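Local structure of type III secretion T3S chaperone (Chlamydia trachomatis, 3K29) at residues V25-K28 / R29-E33. The protein is probably a chaperone-like component of the type III secretion apparatus, a homolog of YscO built as a long helical hairpin. Numbering follows the deposited sequence.
Sequences VKEK and RRLLE
Glu27 and Arg30, three residues apart on one helix, form a two-pronged salt bridge along its outer surface. The guanidinium comes side-on: NE of Arg30 donates to OE1 of Glu27 at 3.0 Å, and NH2 of Arg30 donates to OE2 of Glu27, also at 3.0 Å. Both oxygens are met on their syn sides and lie close to the guanidinium plane, whereas both nitrogens stand some 25° off the carboxylate plane; both bonds are nearly straight. The carboxylate is accordingly turned 34° against the guanidinium. Glu27 sends CG anti to its backbone N (chi1 177°) and then bends at chi2, which carries the carboxylate forward along the helix; Arg30 bends late, at chi3, and offers its NE edge. Two bonds thus restrain the rotation of each charged group.

Residues 25-33 belong to helix 8-66, which packs antiparallel against helix 70-160 in a long helical hairpin, in a part predicted to form a coiled coil. Beneath the salt bridge runs the i to i+4 bonding of the alpha-helix. Amide N of Arg29 reaches O of Val25 at 2.8 Å, and amide N of Leu31 reaches O of Glu27 at the same 2.8 Å. The bond from N of Arg30 to O of Lys26 is longer, at 3.2 Å, while the carbonyl of Lys28 accepts from the amide of Leu32. CG of Leu31 packs 3.4 Å from O of Glu27, placing hydrocarbon beside a carbonyl already engaged by an amide.

Val25, Lys28, Arg29 and Leu32 touch helix 70-160, Leu32 on Leu108 and Val25 on Glu112. CG1 of Val25 approaches NE of Arg29 obliquely at 3.6 Å, the two side chains running alongside each other, and NH2 of Arg29 makes a long, weak ion pair with Glu112.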
ATOM      1  N   VAL A  25       3.129   0.065  -3.365  1.00 22.55           N
ATOM      2  CA  VAL A  25       2.524  -0.491  -2.137  1.00 22.96           C
ATOM      3  C   VAL A  25       3.599  -0.899  -1.137  1.00 23.26           C
ATOM      4  O   VAL A  25       3.521  -0.541   0.043  1.00 22.82           O
ATOM      5  CB  VAL A  25       1.590  -1.714  -2.376  1.00 22.96           C
ATOM      6  CG1 VAL A  25       1.250  -2.404  -1.047  1.00 22.86           C
ATOM      7  CG2 VAL A  25       0.288  -1.292  -3.021  1.00 23.38           C
ATOM      8  N   LYS A  26       4.613  -1.607  -1.638  1.00 22.62           N
ATOM      9  CA  LYS A  26       5.741  -2.055  -0.840  1.00 22.55           C
ATOM     10  C   LYS A  26       6.515  -0.876  -0.289  1.00 22.08           C
ATOM     11  O   LYS A  26       6.992  -0.929   0.831  1.00 21.24           O
ATOM     12  CB  LYS A  26       6.660  -2.952  -1.674  1.00 22.38           C
ATOM     13  CG  LYS A  26       8.090  -3.005  -1.176  1.00 24.98           C
ATOM     14  CD  LYS A  26       8.861  -4.196  -1.718  1.00 26.19           C
ATOM     15  CE  LYS A  26      10.224  -4.274  -1.037  1.00 27.33           C
ATOM     16  NZ  LYS A  26      11.047  -5.399  -1.546  1.00 28.89           N
ATOM     17  N   GLU A  27       6.665   0.180  -1.077  1.00 21.81           N
ATOM     18  CA  GLU A  27       7.394   1.334  -0.599  1.00 22.61           C
ATOM     19  C   GLU A  27       6.560   2.030   0.504  1.00 23.20           C
ATOM     20  O   GLU A  27       7.075   2.396   1.566  1.00 22.68           O
ATOM     21  CB  GLU A  27       7.768   2.274  -1.759  1.00 22.14           C
ATOM     22  CG  GLU A  27       8.482   3.579  -1.341  1.00 24.63           C
ATOM     23  CD  GLU A  27       9.777   3.388  -0.500  1.00 28.53           C
ATOM     24  OE1 GLU A  27      10.205   2.234  -0.219  1.00 30.43           O
ATOM     25  OE2 GLU A  27      10.384   4.418  -0.107  1.00 29.28           O
ATOM     26  N   LYS A  28       5.253   2.134   0.284  1.00 24.24           N
ATOM     27  CA  LYS A  28       4.385   2.681   1.331  1.00 23.62           C
ATOM     28  C   LYS A  28       4.369   1.847   2.613  1.00 23.87           C
ATOM     29  O   LYS A  28       4.315   2.440   3.694  1.00 23.70           O
ATOM     30  CB  LYS A  28       2.967   2.997   0.834  1.00 22.95           C
ATOM     31  CG  LYS A  28       2.927   3.912  -0.412  1.00 23.13           C
ATOM     32  CD  LYS A  28       3.671   5.187  -0.245  1.00 21.01           C
ATOM     33  CE  LYS A  28       3.488   6.045  -1.459  1.00 20.67           C
ATOM     34  NZ  LYS A  28       4.453   7.173  -1.412  1.00 20.53           N
ATOM     35  N   ARG A  29       4.415   0.517   2.520  1.00 23.64           N
ATOM     36  CA  ARG A  29       4.587  -0.311   3.725  1.00 25.18           C
ATOM     37  C   ARG A  29       5.819   0.144   4.517  1.00 24.93           C
ATOM     38  O   ARG A  29       5.754   0.364   5.737  1.00 25.24           O
ATOM     39  CB  ARG A  29       4.805  -1.784   3.369  1.00 25.72           C
ATOM     40  CG  ARG A  29       3.656  -2.731   3.676  1.00 28.78           C
ATOM     41  CD  ARG A  29       2.635  -2.635   2.555  1.00 31.35           C
ATOM     42  NE  ARG A  29       2.045  -3.925   2.160  1.00 33.38           N
ATOM     43  CZ  ARG A  29       0.970  -4.469   2.724  1.00 33.96           C
ATOM     44  NH1 ARG A  29       0.353  -3.896   3.764  1.00 34.47           N
ATOM     45  NH2 ARG A  29       0.526  -5.617   2.261  1.00 36.78           N
ATOM     46  N   ARG A  30       6.934   0.276   3.807  1.00 24.29           N
ATOM     47  CA  ARG A  30       8.201   0.651   4.402  1.00 24.81           C
ATOM     48  C   ARG A  30       8.155   2.043   5.010  1.00 24.36           C
ATOM     49  O   ARG A  30       8.718   2.275   6.079  1.00 24.68           O
ATOM     50  CB  ARG A  30       9.310   0.611   3.361  1.00 24.74           C
ATOM     51  CG  ARG A  30      10.658   0.428   3.976  1.00 26.12           C
ATOM     52  CD  ARG A  30      11.790   0.686   2.970  1.00 30.64           C
ATOM     53  NE  ARG A  30      11.702   2.047   2.429  1.00 32.91           N
ATOM     54  CZ  ARG A  30      12.088   3.163   3.053  1.00 32.62           C
ATOM     55  NH1 ARG A  30      12.628   3.137   4.276  1.00 32.47           N
ATOM     56  NH2 ARG A  30      11.945   4.325   2.428  1.00 31.82           N
ATOM     57  N   LEU A  31       7.512   2.976   4.319  1.00 23.67           N
ATOM     58  CA  LEU A  31       7.415   4.339   4.835  1.00 23.61           C
ATOM     59  C   LEU A  31       6.589   4.366   6.111  1.00 23.77           C
ATOM     60  O   LEU A  31       6.938   5.086   7.038  1.00 24.16           O
ATOM     61  CB  LEU A  31       6.894   5.317   3.784  1.00 23.39           C
ATOM     62  CG  LEU A  31       7.840   5.591   2.607  1.00 21.88           C
ATOM     63  CD1 LEU A  31       7.217   6.529   1.578  1.00 18.64           C
ATOM     64  CD2 LEU A  31       9.186   6.152   3.101  1.00 23.30           C
ATOM     65  N   LEU A  32       5.525   3.561   6.162  1.00 24.01           N
ATOM     66  CA  LEU A  32       4.672   3.464   7.351  1.00 23.99           C
ATOM     67  C   LEU A  32       5.486   2.820   8.473  1.00 24.69           C
ATOM     68  O   LEU A  32       5.382   3.250   9.628  1.00 23.75           O
ATOM     69  CB  LEU A  32       3.389   2.656   7.068  1.00 23.37           C
ATOM     70  CG  LEU A  32       2.493   2.175   8.236  1.00 23.85           C
ATOM     71  CD1 LEU A  32       1.953   3.355   9.048  1.00 20.53           C
ATOM     72  CD2 LEU A  32       1.310   1.320   7.766  1.00 20.57           C
ATOM     73  N   GLU A  33       6.294   1.803   8.131  1.00 24.62           N
ATOM     74  CA  GLU A  33       7.134   1.150   9.125  1.00 26.06           C
ATOM     75  C   GLU A  33       8.145   2.122   9.772  1.00 25.72           C
ATOM     76  O   GLU A  33       8.271   2.118  10.998  1.00 25.44           O
ATOM     77  CB  GLU A  33       7.771  -0.167   8.612  1.00 26.94           C
ATOM     78  CG  GLU A  33       8.513  -1.018   9.700  1.00 29.33           C
ATOM     79  CD  GLU A  33       7.785  -1.144  11.059  1.00 33.44           C
ATOM     80  OE1 GLU A  33       8.388  -0.772  12.106  1.00 33.48           O
ATOM     81  OE2 GLU A  33       6.621  -1.616  11.091  1.00 35.12           O
TER